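Local coordinates for protein NADH:ubiquinone oxidoreductase, Na translocating, F subunit (Porphyromonas gingivalis, PDB 2R6H) that carries flavin-adenine dinucleotide and forms the FAD- and NAD-binding region of a flavoprotein oxidoreductase subunit, pairing an antiparallel barrel domain with a nucleotide-binding domain, at residues V20-K25 / K197-Y202; V29-G34 / N99-N104; F39-Y44 / N93-G98; G148-Q153 / E257-G262. All coordinates share one frame; numbering follows the deposited sequence. Where two conformers were deposited one is given.

Overall arrangement
Contacts 1, 3 and 4 lie where the antiparallel FAD-binding barrel meets the domain built on a parallel sheet, while contact 2 is a strand pair within the barrel. Contacts 1 and 2 share strand 24-30, and their centres are 21 Å apart; I24, F201 and Y202 of contact 1 pack on the flavin-side end of contact 2, around T102 and N104. Contact 3 is about 11 Å from contact 2, centre to centre, and both touch FAD, through Y44 and N104. Contact 4 lies about 13 Å from contact 3, joined by S43 and H151. Contacts 1 and 4, 22 Å apart between centres, flank the chain's centre on opposite sides.

Contact 1: residues V20-K25 / K197-Y202; sequences VSTFIK and KNEIFY. With SO4 (sulfate ion), chain F.
The F201 ring takes V20 against one face: V20 CG1 sits 3.5 Å from the ring centroid, 16° off the normal, a CH-pi contact with the two side chains crossing at about a right angle. I24 joins from an oblique direction, its CD1 3.8 Å from F201 CE2. Beside this apolar patch, the E199 chain bends at chi2 (52°) and brings its carboxylate to T22. T22 OG1, held beside its own backbone N, donates to E199 OE2 at 2.5 Å, meeting it 44° out of the carboxylate plane. T22 N adds a weak bond to E199 OE2, at 3.0 Å. Behind these groups, I24 O receives both V20 N and S21 N, closing the tight connection between strands 9-19 and 24-30. N198 ND2 bonds to R64 O, in the loop before helix 66-71, and F201 also packs on M168. Y202, the N-cap of helix 203-212, gives a weak N-H bond to a sulfate oxygen; that ion, probably from the crystallisation liquor, also binds E204 N. The contact thus joins the barrel's hairpin to the parallel-sheet domain with a greasy half and a polar half, and the two T22 donors on one oxygen probably help stabilise the E199 charge.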
# COMPACT_ATOMS: atom_id res chain seq x y z
N VAL A 20 -2.68 -6.12 -9.04
CA VAL A 20 -1.24 -5.89 -8.98
C VAL A 20 -0.59 -6.93 -8.02
O VAL A 20 0.61 -7.23 -8.09
CB VAL A 20 -0.98 -4.41 -8.65
CG1 VAL A 20 -0.74 -4.19 -7.16
CG2 VAL A 20 0.15 -3.88 -9.48
N SER A 21 -1.41 -7.50 -7.14
CA SER A 21 -1.05 -8.69 -6.38
C SER A 21 -2.34 -9.44 -6.22
O SER A 21 -3.31 -9.15 -6.92
CB SER A 21 -0.56 -8.32 -5.00
OG SER A 21 -1.65 -7.85 -4.24
N THR A 22 -2.40 -10.40 -5.30
CA THR A 22 -3.63 -11.18 -5.17
C THR A 22 -4.82 -10.40 -4.60
O THR A 22 -5.96 -10.60 -5.00
CB THR A 22 -3.42 -12.44 -4.34
OG1 THR A 22 -2.55 -13.33 -5.04
CG2 THR A 22 -4.76 -13.12 -4.14
N PHE A 23 -4.55 -9.49 -3.67
CA PHE A 23 -5.62 -8.75 -3.05
C PHE A 23 -5.45 -7.22 -3.14
O PHE A 23 -6.14 -6.45 -2.45
CB PHE A 23 -5.76 -9.20 -1.61
CG PHE A 23 -6.11 -10.63 -1.48
CD1 PHE A 23 -7.24 -11.13 -2.11
CD2 PHE A 23 -5.33 -11.48 -0.73
CE1 PHE A 23 -7.58 -12.47 -1.98
CE2 PHE A 23 -5.66 -12.81 -0.60
CZ PHE A 23 -6.78 -13.31 -1.23
N ILE A 24 -4.54 -6.77 -4.00
CA ILE A 24 -4.40 -5.33 -4.23
C ILE A 24 -4.53 -4.98 -5.71
O ILE A 24 -3.71 -5.40 -6.54
CB ILE A 24 -3.09 -4.81 -3.67
CG1 ILE A 24 -2.89 -5.39 -2.28
CG2 ILE A 24 -3.12 -3.30 -3.62
CD1 ILE A 24 -1.57 -5.08 -1.67
N LYS A 25 -5.58 -4.25 -6.03
CA LYS A 25 -5.74 -3.68 -7.36
C LYS A 25 -5.03 -2.34 -7.43
O LYS A 25 -5.03 -1.57 -6.46
CB LYS A 25 -7.21 -3.52 -7.73
CG LYS A 25 -7.76 -4.71 -8.45
CD LYS A 25 -9.27 -4.73 -8.43
CE LYS A 25 -9.79 -5.93 -9.20
NZ LYS A 25 -9.19 -5.99 -10.56
N LYS A 197 6.64 -14.48 -3.32
CA LYS A 197 7.11 -13.80 -4.53
C LYS A 197 6.01 -13.23 -5.40
O LYS A 197 6.18 -12.17 -5.97
CB LYS A 197 8.01 -14.69 -5.38
CG LYS A 197 8.72 -13.89 -6.46
CD LYS A 197 9.88 -14.64 -7.11
CE LYS A 197 9.45 -15.37 -8.38
NZ LYS A 197 10.48 -15.27 -9.46
N ASN A 198 4.88 -13.94 -5.51
CA ASN A 198 3.79 -13.54 -6.39
C ASN A 198 3.16 -12.22 -5.98
O ASN A 198 2.53 -11.53 -6.79
CB ASN A 198 2.72 -14.64 -6.41
CG ASN A 198 1.68 -14.45 -7.52
OD1 ASN A 198 2.02 -14.20 -8.68
ND2 ASN A 198 0.41 -14.60 -7.17
N GLU A 199 3.35 -11.86 -4.71
CA GLU A 199 2.67 -10.71 -4.13
C GLU A 199 3.47 -9.41 -4.19
O GLU A 199 3.05 -8.37 -3.67
CB GLU A 199 2.25 -11.03 -2.70
CG GLU A 199 0.80 -11.49 -2.58
CD GLU A 199 0.45 -12.64 -3.52
OE1 GLU A 199 0.88 -13.79 -3.26
OE2 GLU A 199 -0.27 -12.39 -4.51
N ILE A 200 4.63 -9.44 -4.83
CA ILE A 200 5.42 -8.24 -4.96
C ILE A 200 4.93 -7.40 -6.13
O ILE A 200 4.52 -7.95 -7.15
CB ILE A 200 6.88 -8.59 -5.22
CG1 ILE A 200 7.41 -9.48 -4.09
CG2 ILE A 200 7.71 -7.32 -5.39
CD1 ILE A 200 8.52 -10.43 -4.53
N PHE A 201 4.96 -6.09 -5.99
CA PHE A 201 4.68 -5.21 -7.11
C PHE A 201 5.47 -3.90 -7.00
O PHE A 201 5.93 -3.54 -5.92
CB PHE A 201 3.18 -4.94 -7.27
CG PHE A 201 2.52 -4.42 -6.04
CD1 PHE A 201 2.24 -3.07 -5.89
CD2 PHE A 201 2.15 -5.28 -5.01
CE1 PHE A 201 1.62 -2.58 -4.75
CE2 PHE A 201 1.54 -4.79 -3.87
CZ PHE A 201 1.27 -3.44 -3.74
N TYR A 202 5.64 -3.23 -8.14
CA TYR A 202 6.42 -2.00 -8.25
C TYR A 202 7.92 -2.22 -8.14
O TYR A 202 8.66 -1.26 -7.98
CB TYR A 202 5.99 -0.94 -7.22
CG TYR A 202 4.61 -0.38 -7.44
CD1 TYR A 202 4.12 -0.15 -8.72
CD2 TYR A 202 3.81 -0.04 -6.36
CE1 TYR A 202 2.86 0.37 -8.92
CE2 TYR A 202 2.55 0.48 -6.54
CZ TYR A 202 2.08 0.69 -7.82
OH TYR A 202 0.83 1.22 -7.98
S SO4 F . 6.78 -4.51 -11.62
O1 SO4 F . 6.02 -5.20 -10.59
O2 SO4 F . 8.06 -4.06 -11.07
O3 SO4 F . 7.05 -5.41 -12.74
O4 SO4 F . 6.01 -3.36 -12.09

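Contact 2: residues V29-G34 / N99-N104; sequences VKLPEG and NIITLN. With FAD (flavin-adenine dinucleotide), chain H.
This is an antiparallel strand pair of the FAD-binding barrel, where strand 24-30 runs beside strand 100-106, an outermost strand of the six-stranded sheet. V29 and I101 form the hydrogen-bonded pair: V29 N donates to I101 O at 2.9 Å (163°), and I101 N returns a bond to V29 O at 2.8 Å. Both acceptors are approached nearly along the C=O axis. K30 and I100 follow as a non-hydrogen-bonded pair, and beyond them L31 N reaches N99 O at 2.6 Å, in the carbonyl plane. On the face that carries V29 and I101, V29 CG2 lies 3.9 Å from I101 CB. The L31 side chain crosses that of I101 obliquely, L31 CD1 4.0 Å from I101 CG1; M143 of strand 140-147 touches V29, L31 and I101. N99 CB meets L31 CB at 3.4 Å; N99 CG sits between the backbone N and the carbonyl carbon, and OD1 lies alongside K30 CG. N99 ND2 bonds to E35 O, while a water bridges N99 OD1 and L31 O. At the far end, N104 O accepts a hydrogen bond from FAD N3 at 2.8 Å, fairly straight (157°). Pairing upstream at I101 probably helps set this flavin-binding carbonyl's position.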
# COMPACT_ATOMS: atom_id res chain seq x y z
N VAL A 29 -7.22 6.59 -11.60
CA VAL A 29 -8.28 7.48 -12.04
C VAL A 29 -7.73 8.78 -12.63
O VAL A 29 -6.63 9.21 -12.26
CB VAL A 29 -9.27 7.80 -10.88
CG1 VAL A 29 -9.99 6.53 -10.41
CG2 VAL A 29 -8.53 8.47 -9.72
N LYS A 30 -8.48 9.40 -13.54
CA LYS A 30 -8.03 10.65 -14.17
C LYS A 30 -8.97 11.81 -13.88
O LYS A 30 -10.19 11.66 -13.92
CB LYS A 30 -7.90 10.45 -15.69
CG LYS A 30 -7.28 11.63 -16.44
CD LYS A 30 -7.41 11.47 -17.96
CE LYS A 30 -8.88 11.48 -18.38
NZ LYS A 30 -9.08 11.65 -19.85
N LEU A 31 -8.41 12.98 -13.58
CA LEU A 31 -9.24 14.16 -13.31
C LEU A 31 -9.73 14.77 -14.61
O LEU A 31 -9.17 14.48 -15.67
CB LEU A 31 -8.49 15.19 -12.45
CG LEU A 31 -8.65 14.96 -10.94
CD1 LEU A 31 -8.14 13.59 -10.55
CD2 LEU A 31 -7.96 16.02 -10.11
N PRO A 32 -10.79 15.59 -14.55
CA PRO A 32 -11.32 16.29 -15.73
C PRO A 32 -10.19 17.04 -16.43
O PRO A 32 -9.25 17.44 -15.74
CB PRO A 32 -12.30 17.30 -15.14
CG PRO A 32 -12.76 16.68 -13.86
CD PRO A 32 -11.59 15.88 -13.34
N GLU A 33 -10.25 17.23 -17.75
CA GLU A 33 -9.16 17.91 -18.46
C GLU A 33 -8.74 19.22 -17.80
O GLU A 33 -9.58 19.98 -17.31
CB GLU A 33 -9.48 18.14 -19.94
CG GLU A 33 -8.63 17.27 -20.88
CD GLU A 33 -8.86 17.59 -22.35
OE1 GLU A 33 -7.98 18.23 -22.97
OE2 GLU A 33 -9.91 17.19 -22.89
N GLY A 34 -7.43 19.46 -17.79
CA GLY A 34 -6.88 20.66 -17.19
C GLY A 34 -7.18 20.83 -15.71
O GLY A 34 -7.01 21.92 -15.16
N ASN A 99 -3.16 14.97 -12.58
CA ASN A 99 -4.52 14.50 -12.81
C ASN A 99 -4.71 13.03 -13.18
O ASN A 99 -5.81 12.60 -13.51
CB ASN A 99 -5.37 15.47 -13.68
CG ASN A 99 -5.07 15.38 -15.17
OD1 ASN A 99 -5.10 14.30 -15.78
ND2 ASN A 99 -4.83 16.53 -15.79
N ILE A 100 -3.62 12.27 -13.11
CA ILE A 100 -3.73 10.81 -13.10
C ILE A 100 -3.34 10.36 -11.71
O ILE A 100 -2.16 10.27 -11.38
CB ILE A 100 -2.80 10.12 -14.12
CG1 ILE A 100 -2.86 10.80 -15.50
CG2 ILE A 100 -3.15 8.64 -14.23
CD1 ILE A 100 -3.64 10.03 -16.53
N ILE A 101 -4.34 10.09 -10.88
CA ILE A 101 -4.10 9.65 -9.51
C ILE A 101 -4.07 8.14 -9.44
O ILE A 101 -4.99 7.48 -9.91
CB ILE A 101 -5.18 10.19 -8.55
CG1 ILE A 101 -5.19 11.71 -8.59
CG2 ILE A 101 -4.93 9.68 -7.15
CD1 ILE A 101 -3.80 12.30 -8.66
N THR A 102 -3.02 7.59 -8.87
CA THR A 102 -2.92 6.14 -8.72
C THR A 102 -3.21 5.72 -7.28
O THR A 102 -2.71 6.31 -6.34
CB THR A 102 -1.52 5.65 -9.13
OG1 THR A 102 -1.28 5.98 -10.50
CG2 THR A 102 -1.44 4.16 -9.00
N LEU A 103 -4.04 4.69 -7.10
CA LEU A 103 -4.25 4.15 -5.76
C LEU A 103 -3.92 2.64 -5.65
O LEU A 103 -3.84 1.93 -6.66
CB LEU A 103 -5.67 4.46 -5.27
CG LEU A 103 -6.10 5.93 -5.35
CD1 LEU A 103 -7.52 6.11 -4.85
CD2 LEU A 103 -5.19 6.82 -4.56
N ASN A 104 -3.71 2.16 -4.43
CA ASN A 104 -3.55 0.74 -4.18
C ASN A 104 -4.62 0.28 -3.23
O ASN A 104 -4.61 0.67 -2.07
CB ASN A 104 -2.21 0.45 -3.52
CG ASN A 104 -1.06 0.70 -4.43
OD1 ASN A 104 -1.24 1.01 -5.61
ND2 ASN A 104 0.15 0.58 -3.90
PA FAD H . -15.17 -1.89 5.80
O1A FAD H . -14.73 -0.61 6.49
O2A FAD H . -16.68 -1.97 5.52
O5B FAD H . -14.71 -3.19 6.66
C5B FAD H . -13.34 -3.48 6.85
C4B FAD H . -13.15 -4.93 7.25
O4B FAD H . -13.84 -5.19 8.46
C3B FAD H . -13.70 -5.90 6.21
O3B FAD H . -12.72 -6.87 5.94
C2B FAD H . -14.90 -6.55 6.85
O2B FAD H . -14.96 -7.92 6.50
C1B FAD H . -14.62 -6.37 8.34
N9A FAD H . -15.83 -6.34 9.20
C8A FAD H . -16.98 -5.59 9.04
N7A FAD H . -17.83 -5.87 10.06
C5A FAD H . -17.25 -6.79 10.88
C6A FAD H . -17.66 -7.43 12.06
N6A FAD H . -18.88 -7.23 12.55
N1A FAD H . -16.82 -8.34 12.68
C2A FAD H . -15.57 -8.62 12.14
N3A FAD H . -15.17 -7.99 10.98
C4A FAD H . -15.99 -7.09 10.35
N1 FAD H . -6.53 1.22 2.32
C2 FAD H . -5.96 0.84 1.13
O2 FAD H . -6.25 -0.26 0.68
N3 FAD H . -5.09 1.69 0.47
C4 FAD H . -4.78 2.95 0.99
O4 FAD H . -4.01 3.75 0.44
C4X FAD H . -5.36 3.32 2.19
N5 FAD H . -5.06 4.56 2.71
C5X FAD H . -5.63 4.92 3.91
C6 FAD H . -5.31 6.17 4.44
C7 FAD H . -5.86 6.58 5.65
C7M FAD H . -5.49 7.94 6.18
C8 FAD H . -6.74 5.73 6.32
C8M FAD H . -7.34 6.15 7.62
C9 FAD H . -7.05 4.49 5.79
C9A FAD H . -6.50 4.07 4.58
N10 FAD H . -6.80 2.83 4.05
C10 FAD H . -6.23 2.45 2.86
C1' FAD H . -7.88 1.95 4.60
C2' FAD H . -9.17 2.24 3.84
O2' FAD H . -9.53 3.58 4.05
C3' FAD H . -10.32 1.34 4.29
O3' FAD H . -10.36 1.22 5.69
C4' FAD H . -10.20 -0.01 3.61
O4' FAD H . -10.45 0.20 2.25
C5' FAD H . -11.24 -0.99 4.14
O5' FAD H . -12.47 -0.32 4.23
P FAD H . -13.78 -0.95 3.53
O1P FAD H . -14.87 0.09 3.43
O2P FAD H . -13.41 -1.54 2.19
O3P FAD H . -14.22 -2.12 4.51
O HOH W 1 -7.37 14.65 -18.10

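Contact 3: residues F39-Y44 / N93-G98; sequences FKSGSY and NYPAEG. With FAD (flavin-adenine dinucleotide), chain H.
Two loops of the FAD-binding barrel domain pack together here, beside the flavin pocket, one holding a type II beta turn from K40 to S43 and the other a type I turn from Y94 to E97. S43 N bonds to K40 O in the first and E97 N to Y94 O in the second. G42 holds the third position of the type II turn with positive phi (108°), a conformation in which a CB would collide with S41 O, so glycine fits. F39, just ahead of the first turn, with CG in the crowded position between backbone N and carbonyl carbon (chi1 67°), lies with one ring face toward P95, whose CB is over the ring centre, while P95 CG approaches F39 CE1 at 4.1 Å. The pyrrolidine also fits against the opposing backbone and hydroxyl, with P95 CB 3.3 Å from F39 O and P95 CG 3.2 Å from S41 OG. At the ring's edge, in its plane, N93 O stands 3.5 Å from F39 CZ. Helix 168-181 of the neighbouring domain lies against both loops: Q174 NE2 bonds to S41 O, H177 touches S41 and P95, and R180 makes a cation-pi contact with Y94. Just past the type II turn, Y44 leads into strand 44-49 and sets one ring face against the flavin's dimethylbenzene end, where Y44 CD2 is 3.5 Å from the FAD methyl C7M.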
# COMPACT_ATOMS: atom_id res chain seq x y z
N PHE A 39 -0.84 17.99 -4.09
CA PHE A 39 -0.74 17.29 -2.81
C PHE A 39 0.69 17.07 -2.39
O PHE A 39 1.58 17.09 -3.23
CB PHE A 39 -1.51 15.97 -2.86
CG PHE A 39 -0.93 14.94 -3.79
CD1 PHE A 39 -0.17 13.89 -3.31
CD2 PHE A 39 -1.15 15.02 -5.16
CE1 PHE A 39 0.36 12.94 -4.17
CE2 PHE A 39 -0.62 14.06 -6.02
CZ PHE A 39 0.13 13.03 -5.53
N LYS A 40 0.92 16.88 -1.10
CA LYS A 40 2.24 16.49 -0.63
C LYS A 40 2.30 14.96 -0.50
O LYS A 40 1.29 14.33 -0.18
CB LYS A 40 2.58 17.20 0.70
CG LYS A 40 2.70 18.72 0.57
CD LYS A 40 3.16 19.41 1.86
CE LYS A 40 4.70 19.39 2.06
NZ LYS A 40 5.43 20.60 1.50
N SER A 41 3.46 14.35 -0.77
CA SER A 41 3.55 12.89 -0.88
C SER A 41 3.24 12.17 0.41
O SER A 41 3.88 12.41 1.43
CB SER A 41 4.94 12.47 -1.34
OG SER A 41 5.40 13.38 -2.30
N GLY A 42 2.27 11.27 0.37
CA GLY A 42 1.86 10.60 1.57
C GLY A 42 0.51 11.08 2.05
O GLY A 42 -0.03 10.54 3.02
N SER A 43 -0.05 12.08 1.37
CA SER A 43 -1.42 12.52 1.65
C SER A 43 -2.40 11.53 1.04
O SER A 43 -2.02 10.72 0.18
CB SER A 43 -1.69 13.92 1.11
OG SER A 43 -1.42 14.93 2.09
N TYR A 44 -3.65 11.60 1.46
CA TYR A 44 -4.65 10.68 0.94
C TYR A 44 -5.85 11.40 0.38
O TYR A 44 -6.05 12.58 0.64
CB TYR A 44 -5.11 9.69 2.01
CG TYR A 44 -5.81 10.33 3.19
CD1 TYR A 44 -7.20 10.42 3.24
CD2 TYR A 44 -5.09 10.82 4.26
CE1 TYR A 44 -7.85 10.99 4.33
CE2 TYR A 44 -5.73 11.39 5.35
CZ TYR A 44 -7.10 11.48 5.38
OH TYR A 44 -7.72 12.06 6.47
N ASN A 93 1.27 7.72 -6.52
CA ASN A 93 2.17 8.35 -7.45
C ASN A 93 2.66 9.64 -6.82
O ASN A 93 2.08 10.14 -5.87
CB ASN A 93 1.51 8.62 -8.80
CG ASN A 93 2.50 8.58 -9.97
OD1 ASN A 93 3.70 8.32 -9.79
ND2 ASN A 93 1.99 8.82 -11.18
N TYR A 94 3.76 10.16 -7.35
CA TYR A 94 4.35 11.37 -6.82
C TYR A 94 3.61 12.60 -7.34
O TYR A 94 2.93 12.54 -8.36
CB TYR A 94 5.85 11.42 -7.11
CG TYR A 94 6.26 11.63 -8.55
CD1 TYR A 94 7.52 12.12 -8.86
CD2 TYR A 94 5.39 11.35 -9.60
CE1 TYR A 94 7.92 12.32 -10.17
CE2 TYR A 94 5.78 11.56 -10.92
CZ TYR A 94 7.05 12.05 -11.19
OH TYR A 94 7.45 12.27 -12.50
N PRO A 95 3.73 13.70 -6.60
CA PRO A 95 2.93 14.90 -6.82
C PRO A 95 3.16 15.54 -8.18
O PRO A 95 2.39 16.42 -8.57
CB PRO A 95 3.40 15.84 -5.71
CG PRO A 95 3.92 14.93 -4.67
CD PRO A 95 4.58 13.83 -5.41
N ALA A 96 4.20 15.10 -8.87
CA ALA A 96 4.53 15.66 -10.18
C ALA A 96 3.50 15.26 -11.25
O ALA A 96 3.44 15.88 -12.31
CB ALA A 96 5.94 15.26 -10.60
N GLU A 97 2.70 14.24 -10.97
CA GLU A 97 1.57 13.93 -11.83
C GLU A 97 0.27 14.35 -11.17
O GLU A 97 -0.15 13.78 -10.17
CB GLU A 97 1.52 12.46 -12.22
CG GLU A 97 0.24 12.11 -12.98
CD GLU A 97 0.01 12.99 -14.21
OE1 GLU A 97 -1.04 13.70 -14.28
OE2 GLU A 97 0.87 12.98 -15.12
N GLY A 98 -0.37 15.36 -11.75
CA GLY A 98 -1.49 16.03 -11.13
C GLY A 98 -2.86 15.44 -11.37
O GLY A 98 -3.68 15.43 -10.46
PA FAD H . -15.17 -1.89 5.80
O1A FAD H . -14.73 -0.61 6.49
O2A FAD H . -16.68 -1.97 5.52
O5B FAD H . -14.71 -3.19 6.66
C5B FAD H . -13.34 -3.48 6.85
C4B FAD H . -13.15 -4.93 7.25
O4B FAD H . -13.84 -5.19 8.46
C3B FAD H . -13.70 -5.90 6.21
O3B FAD H . -12.72 -6.87 5.94
C2B FAD H . -14.90 -6.55 6.85
O2B FAD H . -14.96 -7.92 6.50
C1B FAD H . -14.62 -6.37 8.34
N9A FAD H . -15.83 -6.34 9.20
C8A FAD H . -16.98 -5.59 9.04
N7A FAD H . -17.83 -5.87 10.06
C5A FAD H . -17.25 -6.79 10.88
C6A FAD H . -17.66 -7.43 12.06
N6A FAD H . -18.88 -7.23 12.55
N1A FAD H . -16.82 -8.34 12.68
C2A FAD H . -15.57 -8.62 12.14
N3A FAD H . -15.17 -7.99 10.98
C4A FAD H . -15.99 -7.09 10.35
N1 FAD H . -6.53 1.22 2.32
C2 FAD H . -5.96 0.84 1.13
O2 FAD H . -6.25 -0.26 0.68
N3 FAD H . -5.09 1.69 0.47
C4 FAD H . -4.78 2.95 0.99
O4 FAD H . -4.01 3.75 0.44
C4X FAD H . -5.36 3.32 2.19
N5 FAD H . -5.06 4.56 2.71
C5X FAD H . -5.63 4.92 3.91
C6 FAD H . -5.31 6.17 4.44
C7 FAD H . -5.86 6.58 5.65
C7M FAD H . -5.49 7.94 6.18
C8 FAD H . -6.74 5.73 6.32
C8M FAD H . -7.34 6.15 7.62
C9 FAD H . -7.05 4.49 5.79
C9A FAD H . -6.50 4.07 4.58
N10 FAD H . -6.80 2.83 4.05
C10 FAD H . -6.23 2.45 2.86
C1' FAD H . -7.88 1.95 4.60
C2' FAD H . -9.17 2.24 3.84
O2' FAD H . -9.53 3.58 4.05
C3' FAD H . -10.32 1.34 4.29
O3' FAD H . -10.36 1.22 5.69
C4' FAD H . -10.20 -0.01 3.61
O4' FAD H . -10.45 0.20 2.25
C5' FAD H . -11.24 -0.99 4.14
O5' FAD H . -12.47 -0.32 4.23
P FAD H . -13.78 -0.95 3.53
O1P FAD H . -14.87 0.09 3.43
O2P FAD H . -13.41 -1.54 2.19
O3P FAD H . -14.22 -2.12 4.51

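Contact 4: residues G148-Q153 / E257-G262; sequences GDFHIQ and EYYMCG
F150 to Q153 runs nearly antiparallel to E257 to M260 (160° between their directions), yet with CA atoms of I152 and Y259 8.3 Å apart the two are bridged by the Y259 side chain, not by strand pairing. Segment 257-262 lies on the strand beginning at 256 of the parallel sheet, in the nucleotide-binding domain of Rossmann-like design, and 148-153 is the connection leading into that domain from barrel strand 140-147. The Y259 ring points across to the connection, and Y259 OH accepts a hydrogen bond from Q153 N at 3.0 Å, nearly straight (161°). Y259 OH in turn donates to E257 OE1 at 3.1 Å, from above the carboxylate plane, so it both accepts from a backbone amide and donates to an acid. E257 is itself held by a salt bridge from OE1 to R186 and a hydrogen bond from OE2 to T155. At the edge of the Y259 ring lie F150 CE2, 4.3 Å from Y259 CD1, and H151 O, 3.9 Å from Y259 CE1; F285 stacks on the ring from strand 284-287. Across the connection, H151 NE2 reaches S43 OG, tying it back to the barrel. Q153 lies alongside the hydroxyl: CG is 3.1 Å from Y259 OH, the chain bends at chi2, and the amide turns back so that Q153 NE2 donates to H151 O at 2.9 Å, from 26° above the carbonyl plane.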
# COMPACT_ATOMS: atom_id res chain seq x y z
N GLY A 148 -4.42 14.90 5.03
CA GLY A 148 -3.53 14.10 5.85
C GLY A 148 -2.22 14.81 6.14
O GLY A 148 -1.89 15.81 5.51
N ASP A 149 -1.47 14.28 7.11
CA ASP A 149 -0.33 14.99 7.66
C ASP A 149 0.96 14.21 7.44
O ASP A 149 2.05 14.68 7.78
CB ASP A 149 -0.53 15.26 9.15
CG ASP A 149 0.17 16.52 9.62
OD1 ASP A 149 1.36 16.69 9.29
OD2 ASP A 149 -0.46 17.34 10.32
N PHE A 150 0.84 13.01 6.88
CA PHE A 150 1.95 12.07 6.82
C PHE A 150 2.97 12.48 5.77
O PHE A 150 2.83 12.16 4.59
CB PHE A 150 1.44 10.66 6.53
CG PHE A 150 2.52 9.63 6.45
CD1 PHE A 150 2.71 8.89 5.29
CD2 PHE A 150 3.36 9.39 7.53
CE1 PHE A 150 3.71 7.93 5.21
CE2 PHE A 150 4.36 8.45 7.45
CZ PHE A 150 4.54 7.71 6.30
N HIS A 151 4.06 13.22 6.13
CA HIS A 151 4.96 13.81 5.14
C HIS A 151 6.44 13.68 5.52
O HIS A 151 6.79 13.61 6.70
CB HIS A 151 4.63 15.29 4.92
CG HIS A 151 3.20 15.55 4.52
ND1 HIS A 151 2.42 16.52 5.12
CD2 HIS A 151 2.42 14.97 3.57
CE1 HIS A 151 1.22 16.51 4.57
NE2 HIS A 151 1.19 15.59 3.63
N ILE A 152 7.30 13.71 4.50
CA ILE A 152 8.75 13.69 4.70
C ILE A 152 9.20 14.84 5.59
O ILE A 152 8.71 15.96 5.47
CB ILE A 152 9.50 13.75 3.36
CG1 ILE A 152 8.91 12.75 2.36
CG2 ILE A 152 10.99 13.47 3.57
CD1 ILE A 152 9.29 13.03 0.93
N GLN A 153 10.15 14.56 6.48
CA GLN A 153 10.75 15.59 7.31
C GLN A 153 11.88 16.30 6.59
O GLN A 153 12.67 15.67 5.88
CB GLN A 153 11.25 14.99 8.63
CG GLN A 153 10.22 14.16 9.36
CD GLN A 153 9.02 14.98 9.80
OE1 GLN A 153 9.13 15.86 10.66
NE2 GLN A 153 7.86 14.71 9.20
N GLU A 257 15.28 8.29 10.62
CA GLU A 257 13.85 8.53 10.58
C GLU A 257 13.24 7.29 9.95
O GLU A 257 13.72 6.79 8.94
CB GLU A 257 13.51 9.79 9.77
CG GLU A 257 13.58 11.08 10.60
CD GLU A 257 14.01 12.30 9.80
OE1 GLU A 257 13.94 12.25 8.55
OE2 GLU A 257 14.42 13.30 10.45
N TYR A 258 12.20 6.79 10.60
CA TYR A 258 11.51 5.58 10.17
C TYR A 258 10.15 5.93 9.57
O TYR A 258 9.25 6.40 10.27
CB TYR A 258 11.33 4.64 11.36
CG TYR A 258 12.64 4.13 11.89
CD1 TYR A 258 13.35 4.84 12.82
CD2 TYR A 258 13.18 2.95 11.41
CE1 TYR A 258 14.57 4.39 13.28
CE2 TYR A 258 14.38 2.49 11.87
CZ TYR A 258 15.07 3.21 12.81
OH TYR A 258 16.27 2.74 13.26
N TYR A 259 9.99 5.72 8.27
CA TYR A 259 8.68 5.90 7.69
C TYR A 259 8.08 4.55 7.39
O TYR A 259 8.58 3.82 6.56
CB TYR A 259 8.76 6.77 6.43
CG TYR A 259 9.36 8.14 6.68
CD1 TYR A 259 8.56 9.24 6.94
CD2 TYR A 259 10.74 8.31 6.69
CE1 TYR A 259 9.12 10.48 7.20
CE2 TYR A 259 11.30 9.55 6.94
CZ TYR A 259 10.49 10.63 7.19
OH TYR A 259 11.08 11.84 7.43
N MSE A 260 7.03 4.18 8.11
CA MSE A 260 6.40 2.91 7.82
C MSE A 260 4.91 3.05 7.55
O MSE A 260 4.26 3.94 8.06
CB MSE A 260 6.64 1.90 8.93
CG MSE A 260 5.54 1.81 9.96
SE MSE A 260 5.97 0.44 11.30
CE MSE A 260 6.59 -0.95 10.10
N CYS A 261 4.40 2.16 6.71
CA CYS A 261 2.97 2.00 6.55
C CYS A 261 2.66 0.55 6.25
O CYS A 261 3.24 -0.05 5.35
CB CYS A 261 2.42 2.88 5.44
SG CYS A 261 0.62 2.92 5.45
N GLY A 262 1.74 -0.02 7.02
CA GLY A 262 1.36 -1.40 6.86
C GLY A 262 0.41 -1.78 7.97
O GLY A 262 0.02 -0.92 8.78